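Local coordinates for protein neutral proteinase inhibitor ScNPI (Streptomyces caespitosus, PDB 4HWX) that inhibits serine peptidases, probably of the subtilisin type, and apparently a second peptidase class, as a secreted homodimer of the SSI family, at residues M9-I14 and R26-S31; C47-A52 and N109-F114; V77-D82 and V90-T95; L60-D65 and N105-P110. All coordinates share one frame; numbering follows the deposited sequence.

From the N terminus, interaction 1 comes first and closes the hairpin of strands 8-15 and 23-32. Segment 47-52, on helix 43-52, then opens interaction 2, and the loop segment 60-65 opens interaction 4; both end on the same C-terminal run, sharing N109 and P110, so the loop of interaction 4 lies largely within that of interaction 2. Interaction 3, between strands 77-82 and 88-96, lies nested inside both. Strands 8-15 and 77-82 are neighbours, which puts interactions 1 and 3 in one antiparallel sheet, their centres about 10 Å apart. Interactions 2 and 4 bind the C-terminal segment, helix 43-52 and the loop 60-65 over that sheet, where Y112 reaches V79 and A81.

Interaction 1 (M9-I14 and R26-S31); sequences MVFTVI and RATTLS
F11 and T28 sit opposite each other in the antiparallel hairpin of strands 8-15 and 23-32, part of the sheet of the Streptomyces subtilisin inhibitor fold. The backbones run at 168°, and M9-L30, F11-T28 and V13-R26 are hydrogen-bonded pairs; F11 N gives a nearly straight bond to T28 O (2.9 Å), while R26 N to V13 O is weak. V10-T29 and T12-A27 are the non-hydrogen-bonded pairs between them. M9, F11, V13, R26, T28 and L30 share one face. There F11 CG is anti to the carbonyl carbon (chi1 -55°), and the edge of the ring meets its neighbours: CD2 lies 3.9 Å from T28 OG1, and CE2 lies 3.9 Å from L30 CD2. T28 OG1 is buried without a polar partner in the model. The same ring meets L50 of helix 43-52 and V111 of the C-terminal segment, so it belongs to the core beneath them. On the other face, T12 CG2 touches A27 CB at 3.8 Å, and T12 OG1 is bonded to T80 OG1 of the next strand. This side packs on the second subunit, whose V84 meets A27 and whose L30 meets T29. At the far end of the pairing, R26 CG stands between the backbone N and the carbonyl carbon (chi1 59°), and its chain runs extended beside V13, pointing the same way. NE is bonded to the C-terminal F114 O, and one face of the guanidinium lies on V13, with CG1 3.8 Å from NH2.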
loop_
_atom_site.group_PDB
_atom_site.type_symbol
_atom_site.label_atom_id
_atom_site.label_comp_id
_atom_site.label_asym_id
_atom_site.label_seq_id
_atom_site.Cartn_x
_atom_site.Cartn_y
_atom_site.Cartn_z
ATOM N N MET A 9 3.884 -3.646 1.997
ATOM C CA MET A 9 2.786 -2.923 2.616
ATOM C C MET A 9 3.021 -1.439 2.714
ATOM O O MET A 9 4.162 -0.975 2.767
ATOM C CB MET A 9 2.595 -3.450 4.073
ATOM C CG MET A 9 2.227 -4.952 4.188
ATOM S SD MET A 9 0.553 -5.292 3.592
ATOM C CE MET A 9 -0.403 -4.409 4.825
ATOM N N VAL A 10 1.929 -0.710 2.869
ATOM C CA VAL A 10 1.940 0.715 3.177
ATOM C C VAL A 10 0.997 0.901 4.376
ATOM O O VAL A 10 -0.115 0.355 4.387
ATOM C CB VAL A 10 1.609 1.655 1.981
ATOM C CG1 VAL A 10 0.264 1.305 1.359
ATOM C CG2 VAL A 10 1.612 3.127 2.425
ATOM N N PHE A 11 1.470 1.621 5.392
ATOM C CA PHE A 11 0.693 1.953 6.584
ATOM C C PHE A 11 0.477 3.448 6.655
ATOM O O PHE A 11 1.408 4.200 6.406
ATOM C CB PHE A 11 1.402 1.468 7.860
ATOM C CG PHE A 11 1.725 -0.005 7.804
ATOM C CD1 PHE A 11 0.732 -0.958 8.000
ATOM C CD2 PHE A 11 3.015 -0.440 7.509
ATOM C CE1 PHE A 11 1.018 -2.319 7.894
ATOM C CE2 PHE A 11 3.306 -1.804 7.413
ATOM C CZ PHE A 11 2.310 -2.732 7.636
ATOM N N THR A 12 -0.741 3.893 6.957
ATOM C CA THR A 12 -0.996 5.331 7.077
ATOM C C THR A 12 -1.797 5.616 8.356
ATOM O O THR A 12 -2.450 4.729 8.929
ATOM C CB THR A 12 -1.696 5.963 5.842
ATOM O OG1 THR A 12 -3.116 5.884 5.949
ATOM C CG2 THR A 12 -1.180 5.446 4.484
ATOM N N VAL A 13 -1.731 6.870 8.789
ATOM C CA VAL A 13 -2.500 7.387 9.917
ATOM C C VAL A 13 -3.232 8.615 9.376
ATOM O O VAL A 13 -2.599 9.548 8.865
ATOM C CB VAL A 13 -1.631 7.678 11.164
ATOM C CG1 VAL A 13 -2.471 8.257 12.288
ATOM C CG2 VAL A 13 -0.889 6.437 11.633
ATOM N N ILE A 14 -4.570 8.582 9.470
ATOM C CA ILE A 14 -5.463 9.587 8.927
ATOM C C ILE A 14 -6.194 10.385 10.019
ATOM O O ILE A 14 -6.713 9.811 10.979
ATOM C CB ILE A 14 -6.481 8.873 7.979
ATOM C CG1 ILE A 14 -5.754 8.120 6.844
ATOM C CG2 ILE A 14 -7.505 9.859 7.419
ATOM C CD1 ILE A 14 -6.695 7.152 6.014
ATOM N N ARG A 26 0.569 10.832 8.321
ATOM C CA ARG A 26 1.876 10.223 8.123
ATOM C C ARG A 26 1.718 8.839 7.524
ATOM O O ARG A 26 0.642 8.246 7.606
ATOM C CB ARG A 26 2.682 10.176 9.461
ATOM C CG ARG A 26 2.023 9.397 10.594
ATOM C CD ARG A 26 2.736 9.652 11.917
ATOM N NE ARG A 26 2.117 8.889 12.998
ATOM C CZ ARG A 26 1.067 9.299 13.697
ATOM N NH1 ARG A 26 0.520 10.486 13.453
ATOM N NH2 ARG A 26 0.553 8.530 14.643
ATOM N N ALA A 27 2.781 8.341 6.917
ATOM C CA ALA A 27 2.771 7.033 6.279
ATOM C C ALA A 27 4.147 6.417 6.212
ATOM O O ALA A 27 5.142 7.149 6.165
ATOM C CB ALA A 27 2.216 7.154 4.861
ATOM N N THR A 28 4.202 5.057 6.153
ATOM C CA THR A 28 5.449 4.317 5.943
ATOM C C THR A 28 5.267 3.168 4.955
ATOM O O THR A 28 4.162 2.637 4.804
ATOM C CB THR A 28 6.042 3.741 7.243
ATOM O OG1 THR A 28 5.079 2.904 7.874
ATOM C CG2 THR A 28 6.568 4.810 8.194
ATOM N N THR A 29 6.365 2.777 4.303
ATOM C CA THR A 29 6.417 1.599 3.436
ATOM C C THR A 29 7.134 0.493 4.206
ATOM O O THR A 29 7.954 0.778 5.091
ATOM C CB THR A 29 7.138 1.858 2.115
ATOM O OG1 THR A 29 8.498 2.202 2.415
ATOM C CG2 THR A 29 6.432 2.905 1.223
ATOM N N LEU A 30 6.863 -0.749 3.841
ATOM C CA LEU A 30 7.490 -1.915 4.455
ATOM C C LEU A 30 7.522 -3.089 3.491
ATOM O O LEU A 30 6.520 -3.429 2.854
ATOM C CB LEU A 30 6.766 -2.321 5.746
ATOM C CG LEU A 30 7.418 -3.473 6.534
ATOM C CD1 LEU A 30 8.719 -3.037 7.169
ATOM C CD2 LEU A 30 6.481 -4.013 7.600
ATOM N N SER A 31 8.693 -3.696 3.383
ATOM C CA SER A 31 8.906 -4.876 2.575
ATOM C C SER A 31 9.541 -5.908 3.466
ATOM O O SER A 31 10.427 -5.544 4.242
ATOM C CB SER A 31 9.782 -4.559 1.369
ATOM O OG SER A 31 10.092 -5.762 0.689
#

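Interaction 2 (C47-A52 and N109-F114); sequences CDALNA and NPVYAF
A49 and V111 meet where helix 43-52 faces the C-terminal segment, and their methyls carry most of the contact. A49 CB points toward the segment and lies 3.8 Å from V111 CG2. The same CG2 methyl also meets L50 CD2 at 3.9 Å, and the L50 and V111 side chains cross at about a right angle. L50 CG is anti to the carbonyl carbon (chi1 -72°), 4.0 Å from V111 CG2, and CD2 is the methyl that meets it. V111 CG2 is thus shared by two successive helix residues, while V111 CG1 packs on the F11 ring of strand 8-15. Beside this apolar patch, A49 CB also touches P110 CD at 4.1 Å and N109 OD1 at 3.9 Å. The carboxamide of N109 is turned back over its own chain: OD1 accepts from V111 N at 3.2 Å, in the amide plane and on a lone pair, with an N-H...O angle of 147°. An alanine at N109 would probably leave V111 N without this acceptor and let the turn that presents V111 to the helix move more freely. On the same helix, C47 is tied by its disulfide to C32 of strand 23-32, and H40 donates to V111 O, so both sides of the contact are fastened to neighbouring parts of the chain. The arrangement is an Asx turn, N109 OD1 to V111 N, packed on a helix that covers one face of the antiparallel sheet, as belongs to the Streptomyces subtilisin inhibitor fold.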
loop_
_atom_site.group_PDB
_atom_site.type_symbol
_atom_site.label_atom_id
_atom_site.label_comp_id
_atom_site.label_asym_id
_atom_site.label_seq_id
_atom_site.Cartn_x
_atom_site.Cartn_y
_atom_site.Cartn_z
ATOM N N CYS A 47 7.819 -6.368 10.515
ATOM C CA CYS A 47 7.635 -7.619 9.750
ATOM C C CYS A 47 7.259 -8.780 10.671
ATOM O O CYS A 47 6.292 -9.486 10.369
ATOM C CB CYS A 47 8.884 -7.952 8.944
ATOM S SG CYS A 47 9.201 -6.778 7.609
ATOM N N ASP A 48 8.007 -8.959 11.797
ATOM C CA ASP A 48 7.760 -9.987 12.826
ATOM C C ASP A 48 6.340 -9.824 13.400
ATOM O O ASP A 48 5.611 -10.808 13.555
ATOM C CB ASP A 48 8.783 -9.876 13.987
ATOM C CG ASP A 48 10.261 -10.104 13.692
ATOM O OD1 ASP A 48 10.569 -10.834 12.739
ATOM O OD2 ASP A 48 11.112 -9.559 14.449
ATOM N N ALA A 49 5.969 -8.565 13.733
ATOM C CA ALA A 49 4.656 -8.224 14.311
ATOM C C ALA A 49 3.523 -8.589 13.343
ATOM O O ALA A 49 2.548 -9.221 13.765
ATOM C CB ALA A 49 4.595 -6.749 14.679
ATOM N N LEU A 50 3.707 -8.307 12.036
ATOM C CA LEU A 50 2.726 -8.671 10.995
ATOM C C LEU A 50 2.587 -10.181 10.874
ATOM O O LEU A 50 1.470 -10.710 10.842
ATOM C CB LEU A 50 3.140 -8.074 9.638
ATOM C CG LEU A 50 2.971 -6.578 9.495
ATOM C CD1 LEU A 50 3.482 -6.129 8.134
ATOM C CD2 LEU A 50 1.511 -6.162 9.710
ATOM N N ASN A 51 3.723 -10.888 10.860
ATOM C CA ASN A 51 3.706 -12.348 10.792
ATOM C C ASN A 51 3.008 -12.958 12.011
ATOM O O ASN A 51 2.300 -13.951 11.860
ATOM C CB ASN A 51 5.132 -12.895 10.636
ATOM C CG ASN A 51 5.664 -12.769 9.225
ATOM O OD1 ASN A 51 4.913 -12.752 8.242
ATOM N ND2 ASN A 51 6.978 -12.670 9.091
ATOM N N ALA A 52 3.146 -12.346 13.197
ATOM C CA ALA A 52 2.524 -12.862 14.426
ATOM C C ALA A 52 0.971 -12.842 14.387
ATOM O O ALA A 52 0.347 -13.579 15.150
ATOM C CB ALA A 52 3.019 -12.086 15.638
ATOM N N ASN A 109 3.366 -1.613 19.579
ATOM C CA ASN A 109 3.414 -2.473 18.405
ATOM C C ASN A 109 4.263 -1.810 17.360
ATOM O O ASN A 109 3.989 -0.666 16.978
ATOM C CB ASN A 109 2.000 -2.751 17.884
ATOM C CG ASN A 109 1.899 -3.893 16.916
ATOM O OD1 ASN A 109 2.330 -3.799 15.782
ATOM N ND2 ASN A 109 1.331 -4.994 17.348
ATOM N N PRO A 110 5.343 -2.472 16.923
ATOM C CA PRO A 110 6.255 -1.819 15.967
ATOM C C PRO A 110 5.556 -1.313 14.693
ATOM O O PRO A 110 5.961 -0.285 14.180
ATOM C CB PRO A 110 7.264 -2.924 15.646
ATOM C CG PRO A 110 7.244 -3.792 16.854
ATOM C CD PRO A 110 5.820 -3.821 17.286
ATOM N N VAL A 111 4.477 -1.995 14.231
ATOM C CA VAL A 111 3.766 -1.656 12.987
ATOM C C VAL A 111 3.392 -0.169 12.940
ATOM O O VAL A 111 3.754 0.485 11.960
ATOM C CB VAL A 111 2.545 -2.568 12.706
ATOM C CG1 VAL A 111 1.808 -2.119 11.440
ATOM C CG2 VAL A 111 2.989 -4.024 12.563
ATOM N N TYR A 112 2.730 0.363 13.982
ATOM C CA TYR A 112 2.347 1.774 13.989
ATOM C C TYR A 112 3.267 2.642 14.863
ATOM O O TYR A 112 2.877 3.747 15.249
ATOM C CB TYR A 112 0.867 1.950 14.361
ATOM C CG TYR A 112 -0.018 1.484 13.224
ATOM C CD1 TYR A 112 -0.173 2.262 12.072
ATOM C CD2 TYR A 112 -0.555 0.197 13.216
ATOM C CE1 TYR A 112 -0.891 1.792 10.968
ATOM C CE2 TYR A 112 -1.317 -0.263 12.137
ATOM C CZ TYR A 112 -1.484 0.539 11.017
ATOM O OH TYR A 112 -2.212 0.080 9.942
ATOM N N ALA A 113 4.515 2.199 15.084
ATOM C CA ALA A 113 5.491 2.996 15.845
ATOM C C ALA A 113 6.250 3.924 14.870
ATOM O O ALA A 113 7.435 3.720 14.577
ATOM C CB ALA A 113 6.443 2.085 16.624
ATOM N N PHE A 114 5.511 4.903 14.301
ATOM C CA PHE A 114 6.036 5.903 13.352
ATOM C C PHE A 114 5.227 7.207 13.425
ATOM O O PHE A 114 4.074 7.157 13.898
ATOM C CB PHE A 114 6.065 5.356 11.906
ATOM C CG PHE A 114 4.725 5.072 11.262
ATOM C CD1 PHE A 114 4.069 6.049 10.522
ATOM C CD2 PHE A 114 4.158 3.801 11.332
ATOM C CE1 PHE A 114 2.840 5.780 9.905
ATOM C CE2 PHE A 114 2.928 3.530 10.710
ATOM C CZ PHE A 114 2.278 4.519 10.001
ATOM O OXT PHE A 114 5.725 8.258 12.947
#

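Interaction 3 (V77-D82 and V90-T95); sequences VTVTAD and VAWKHT. With ACT (acetate ion), chain E.
Antiparallel strand pairing joins V79 to H94 and A81 to W92, between strands 77-82 and 88-96 of the inhibitor's sheet. The strands run at 172°, and both pairs are doubly hydrogen-bonded, as in W92 N to A81 O (2.8 Å). V79, A81, W92 and H94 share a face. W92 CG is anti to the backbone N (chi1 180°), and the indole lies beside V79 pointing the same way, with CZ3 3.7 Å from V79 CG2 and CE3 3.9 Å from A81 CB; both methyls meet it obliquely. NE1 is bonded to N58 OD1, which helps fix the indole's rotation. On this face H94 CB touches V79 CG2 at 4.0 Å, and NE2 gives a nearly straight bond (176°) to OXT of an acetate ion at 2.9 Å, probably from the crystallisation liquor. An alanine at H94 would probably leave that acetate without its NE2 donor and the F96 ring without its imidazole neighbour. On the other face, the T78 and T95 hydroxyls approach to 2.8 Å between their OG1 atoms, T78 OG1 also bonding to G16 O. D82 OD2 forms a salt bridge with R89 of the second subunit. Strand 8-15 lies on the other side of 77-82, T80 OG1 bonding to T12 OG1, while Y112 of the C-terminal segment and M102 of helix 99-105 cover V79.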
loop_
_atom_site.group_PDB
_atom_site.type_symbol
_atom_site.label_atom_id
_atom_site.label_comp_id
_atom_site.label_asym_id
_atom_site.label_seq_id
_atom_site.Cartn_x
_atom_site.Cartn_y
_atom_site.Cartn_z
ATOM N N VAL A 77 -9.209 9.222 14.625
ATOM C CA VAL A 77 -7.943 8.953 13.964
ATOM C C VAL A 77 -8.031 7.517 13.430
ATOM O O VAL A 77 -8.414 6.600 14.167
ATOM C CB VAL A 77 -6.697 9.227 14.878
ATOM C CG1 VAL A 77 -6.729 8.407 16.172
ATOM C CG2 VAL A 77 -5.387 8.978 14.132
ATOM N N THR A 78 -7.706 7.334 12.142
ATOM C CA THR A 78 -7.832 6.034 11.480
ATOM C C THR A 78 -6.483 5.526 11.002
ATOM O O THR A 78 -5.705 6.268 10.410
ATOM C CB THR A 78 -8.848 6.177 10.324
ATOM O OG1 THR A 78 -10.109 6.551 10.903
ATOM C CG2 THR A 78 -9.007 4.880 9.465
ATOM N N VAL A 79 -6.206 4.254 11.284
ATOM C CA VAL A 79 -5.000 3.574 10.821
ATOM C C VAL A 79 -5.403 2.720 9.624
ATOM O O VAL A 79 -6.522 2.200 9.588
ATOM C CB VAL A 79 -4.257 2.749 11.902
ATOM C CG1 VAL A 79 -3.643 3.650 12.961
ATOM C CG2 VAL A 79 -5.143 1.675 12.545
ATOM N N THR A 80 -4.523 2.620 8.628
ATOM C CA THR A 80 -4.768 1.810 7.429
ATOM C C THR A 80 -3.573 0.920 7.165
ATOM O O THR A 80 -2.452 1.262 7.538
ATOM C CB THR A 80 -5.078 2.662 6.176
ATOM O OG1 THR A 80 -3.901 3.356 5.756
ATOM C CG2 THR A 80 -6.244 3.612 6.360
ATOM N N ALA A 81 -3.824 -0.244 6.564
ATOM C CA ALA A 81 -2.797 -1.193 6.156
ATOM C C ALA A 81 -3.220 -1.767 4.806
ATOM O O ALA A 81 -4.341 -2.262 4.679
ATOM C CB ALA A 81 -2.637 -2.282 7.204
ATOM N N ASP A 82 -2.406 -1.549 3.764
ATOM C CA ASP A 82 -2.730 -2.053 2.418
ATOM C C ASP A 82 -1.510 -2.640 1.758
ATOM O O ASP A 82 -0.413 -2.117 1.944
ATOM C CB ASP A 82 -3.314 -0.952 1.508
ATOM C CG ASP A 82 -4.602 -0.333 1.997
ATOM O OD1 ASP A 82 -5.674 -0.829 1.621
ATOM O OD2 ASP A 82 -4.536 0.696 2.708
ATOM N N VAL A 90 -3.987 -7.468 1.335
ATOM C CA VAL A 90 -4.396 -6.882 2.616
ATOM C C VAL A 90 -4.981 -5.483 2.347
ATOM O O VAL A 90 -4.369 -4.706 1.645
ATOM C CB VAL A 90 -3.203 -6.820 3.629
ATOM C CG1 VAL A 90 -3.564 -6.014 4.890
ATOM C CG2 VAL A 90 -2.715 -8.224 4.007
ATOM N N ALA A 91 -6.155 -5.195 2.910
ATOM C CA ALA A 91 -6.871 -3.918 2.871
ATOM C C ALA A 91 -7.572 -3.834 4.201
ATOM O O ALA A 91 -8.606 -4.483 4.407
ATOM C CB ALA A 91 -7.849 -3.876 1.694
ATOM N N TRP A 92 -6.912 -3.182 5.169
ATOM C CA TRP A 92 -7.397 -3.132 6.547
ATOM C C TRP A 92 -7.390 -1.712 7.080
ATOM O O TRP A 92 -6.530 -0.907 6.716
ATOM C CB TRP A 92 -6.526 -4.041 7.440
ATOM C CG TRP A 92 -6.897 -4.089 8.902
ATOM C CD1 TRP A 92 -7.805 -4.926 9.491
ATOM C CD2 TRP A 92 -6.326 -3.307 9.961
ATOM N NE1 TRP A 92 -7.843 -4.709 10.847
ATOM C CE2 TRP A 92 -6.939 -3.723 11.167
ATOM C CE3 TRP A 92 -5.321 -2.323 10.018
ATOM C CZ2 TRP A 92 -6.604 -3.167 12.408
ATOM C CZ3 TRP A 92 -4.963 -1.800 11.253
ATOM C CH2 TRP A 92 -5.597 -2.227 12.433
ATOM N N LYS A 93 -8.363 -1.408 7.944
ATOM C CA LYS A 93 -8.419 -0.118 8.620
ATOM C C LYS A 93 -9.074 -0.269 9.995
ATOM O O LYS A 93 -9.776 -1.250 10.254
ATOM C CB LYS A 93 -9.131 0.958 7.778
ATOM C CG LYS A 93 -10.626 0.719 7.559
ATOM C CD LYS A 93 -11.245 1.844 6.734
ATOM C CE LYS A 93 -12.686 1.562 6.374
ATOM N NZ LYS A 93 -13.243 2.590 5.450
ATOM N N HIS A 94 -8.830 0.706 10.869
ATOM C CA HIS A 94 -9.440 0.783 12.202
ATOM C C HIS A 94 -9.464 2.220 12.626
ATOM O O HIS A 94 -8.440 2.889 12.521
ATOM C CB HIS A 94 -8.714 -0.080 13.255
ATOM C CG HIS A 94 -9.499 -0.219 14.524
ATOM N ND1 HIS A 94 -10.374 -1.282 14.723
ATOM C CD2 HIS A 94 -9.563 0.605 15.602
ATOM C CE1 HIS A 94 -10.906 -1.091 15.924
ATOM N NE2 HIS A 94 -10.454 0.030 16.490
ATOM N N THR A 95 -10.632 2.693 13.088
ATOM C CA THR A 95 -10.848 4.069 13.571
ATOM C C THR A 95 -10.880 4.078 15.103
ATOM O O THR A 95 -11.611 3.298 15.710
ATOM C CB THR A 95 -12.144 4.663 12.988
ATOM O OG1 THR A 95 -12.066 4.627 11.568
ATOM C CG2 THR A 95 -12.390 6.115 13.437
HETATM C C ACT E . -11.371 0.315 19.909
HETATM O O ACT E . -12.318 0.426 20.719
HETATM O OXT ACT E . -11.156 1.203 19.091
HETATM C CH3 ACT E . -10.508 -0.922 19.932
#

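Interaction 4 (L60-D65 and N105-P110); sequences LLAAPD and NLNSNP
A62 N donates to N105 O at 3.0 Å, the one hydrogen bond made directly between these two loop segments; it is fairly straight (162°). L61 CA also approaches N105 O at 3.3 Å, a CA-H...O contact, so this carbonyl at the end of helix 99-105 receives two neighbouring residues. Around it, the N105 side chain leaves with CG anti to the carbonyl carbon (chi1 -74°) and crosses the P64 ring obliquely, OD1 resting 3.6 Å from P64 CG. A water bonded to N105 OD1 at 2.8 Å reaches weakly on to A62 O, while ND2 is bound to V101 O one helical turn back, which holds the carboxamide in its place. On the other side of the bond, L106 CD2 lies 3.7 Å from L60 O. L60 and the N109 side chain cross at about a right angle, L60 CD2 meeting N109 OD1 at 3.6 Å. The segment 105-110 is itself folded back, N109 N bonding to L106 O, which brings N109 round to L60. Further out, L61 packs on W92, H94 and F96 of strand 88-96, and L60 and L106 both rest on Y112. The contact therefore joins the loop after helix 43-52 to the end of helix 99-105, with strand 88-96 packed against L61 and helix 43-52 reached through P110, which touches A45.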
loop_
_atom_site.group_PDB
_atom_site.type_symbol
_atom_site.label_atom_id
_atom_site.label_comp_id
_atom_site.label_asym_id
_atom_site.label_seq_id
_atom_site.Cartn_x
_atom_site.Cartn_y
_atom_site.Cartn_z
ATOM N N LEU A 60 -3.347 -6.826 15.732
ATOM C CA LEU A 60 -2.387 -5.743 16.030
ATOM C C LEU A 60 -2.888 -4.945 17.256
ATOM O O LEU A 60 -2.105 -4.292 17.929
ATOM C CB LEU A 60 -2.180 -4.792 14.825
ATOM C CG LEU A 60 -1.459 -5.362 13.590
ATOM C CD1 LEU A 60 -1.398 -4.347 12.482
ATOM C CD2 LEU A 60 -0.055 -5.837 13.921
ATOM N N LEU A 61 -4.206 -4.986 17.515
ATOM C CA LEU A 61 -4.806 -4.316 18.658
ATOM C C LEU A 61 -4.721 -5.254 19.839
ATOM O O LEU A 61 -4.857 -6.466 19.666
ATOM C CB LEU A 61 -6.266 -3.903 18.378
ATOM C CG LEU A 61 -6.472 -2.649 17.525
ATOM C CD1 LEU A 61 -6.393 -2.968 16.078
ATOM C CD2 LEU A 61 -7.837 -2.057 17.773
ATOM N N ALA A 62 -4.418 -4.715 21.023
ATOM C CA ALA A 62 -4.313 -5.531 22.239
ATOM C C ALA A 62 -4.998 -4.829 23.403
ATOM O O ALA A 62 -5.108 -3.599 23.384
ATOM C CB ALA A 62 -2.848 -5.791 22.563
ATOM N N ALA A 63 -5.503 -5.603 24.397
ATOM C CA ALA A 63 -6.116 -5.034 25.604
ATOM C C ALA A 63 -5.101 -4.046 26.207
ATOM O O ALA A 63 -3.920 -4.389 26.366
ATOM C CB ALA A 63 -6.466 -6.153 26.597
ATOM N N PRO A 64 -5.472 -2.773 26.408
ATOM C CA PRO A 64 -4.464 -1.789 26.857
ATOM C C PRO A 64 -3.919 -2.018 28.262
ATOM O O PRO A 64 -4.554 -2.701 29.054
ATOM C CB PRO A 64 -5.249 -0.465 26.843
ATOM C CG PRO A 64 -6.388 -0.698 25.887
ATOM C CD PRO A 64 -6.776 -2.125 26.140
ATOM N N ASP A 65 -2.775 -1.378 28.589
ATOM C CA ASP A 65 -2.235 -1.374 29.957
ATOM C C ASP A 65 -3.388 -0.836 30.847
ATOM O O ASP A 65 -3.925 0.247 30.572
ATOM C CB ASP A 65 -0.954 -0.518 30.026
ATOM C CG ASP A 65 -0.437 -0.114 31.414
ATOM O OD1 ASP A 65 -1.064 -0.510 32.437
ATOM O OD2 ASP A 65 0.561 0.639 31.474
ATOM N N ASN A 105 -4.462 1.181 22.553
ATOM C CA ASN A 105 -4.819 -0.096 21.922
ATOM C C ASN A 105 -3.779 -0.621 20.953
ATOM O O ASN A 105 -3.843 -1.800 20.601
ATOM C CB ASN A 105 -6.140 0.047 21.190
ATOM C CG ASN A 105 -7.290 0.095 22.145
ATOM O OD1 ASN A 105 -7.809 -0.946 22.561
ATOM N ND2 ASN A 105 -7.646 1.298 22.581
ATOM N N LEU A 106 -2.845 0.228 20.493
ATOM C CA LEU A 106 -1.860 -0.249 19.535
ATOM C C LEU A 106 -0.557 -0.576 20.209
ATOM O O LEU A 106 0.481 -0.544 19.544
ATOM C CB LEU A 106 -1.661 0.706 18.348
ATOM C CG LEU A 106 -2.661 0.497 17.215
ATOM C CD1 LEU A 106 -2.491 1.570 16.151
ATOM C CD2 LEU A 106 -2.543 -0.922 16.591
ATOM N N ASN A 107 -0.625 -0.933 21.532
ATOM C CA ASN A 107 0.472 -1.431 22.382
ATOM C C ASN A 107 1.603 -0.418 22.332
ATOM O O ASN A 107 1.425 0.755 22.671
ATOM C CB ASN A 107 0.904 -2.817 21.794
ATOM C CG ASN A 107 1.604 -3.801 22.684
ATOM O OD1 ASN A 107 2.731 -4.219 22.397
ATOM N ND2 ASN A 107 0.888 -4.330 23.665
ATOM N N SER A 108 2.748 -0.893 21.883
ATOM C CA SER A 108 3.962 -0.206 21.474
ATOM C C SER A 108 4.404 -1.017 20.248
ATOM O O SER A 108 5.595 -1.133 19.932
ATOM C CB SER A 108 4.982 -0.147 22.607
ATOM O OG SER A 108 4.787 1.025 23.380
ATOM N N ASN A 109 3.366 -1.613 19.579
ATOM C CA ASN A 109 3.414 -2.473 18.405
ATOM C C ASN A 109 4.263 -1.810 17.360
ATOM O O ASN A 109 3.989 -0.666 16.978
ATOM C CB ASN A 109 2.000 -2.751 17.884
ATOM C CG ASN A 109 1.899 -3.893 16.916
ATOM O OD1 ASN A 109 2.330 -3.799 15.782
ATOM N ND2 ASN A 109 1.331 -4.994 17.348
ATOM N N PRO A 110 5.343 -2.472 16.923
ATOM C CA PRO A 110 6.255 -1.819 15.967
ATOM C C PRO A 110 5.556 -1.313 14.693
ATOM O O PRO A 110 5.961 -0.285 14.180
ATOM C CB PRO A 110 7.264 -2.924 15.646
ATOM C CG PRO A 110 7.244 -3.792 16.854
ATOM C CD PRO A 110 5.820 -3.821 17.286
HETATM O O HOH W 1 -7.939 -3.497 21.506
#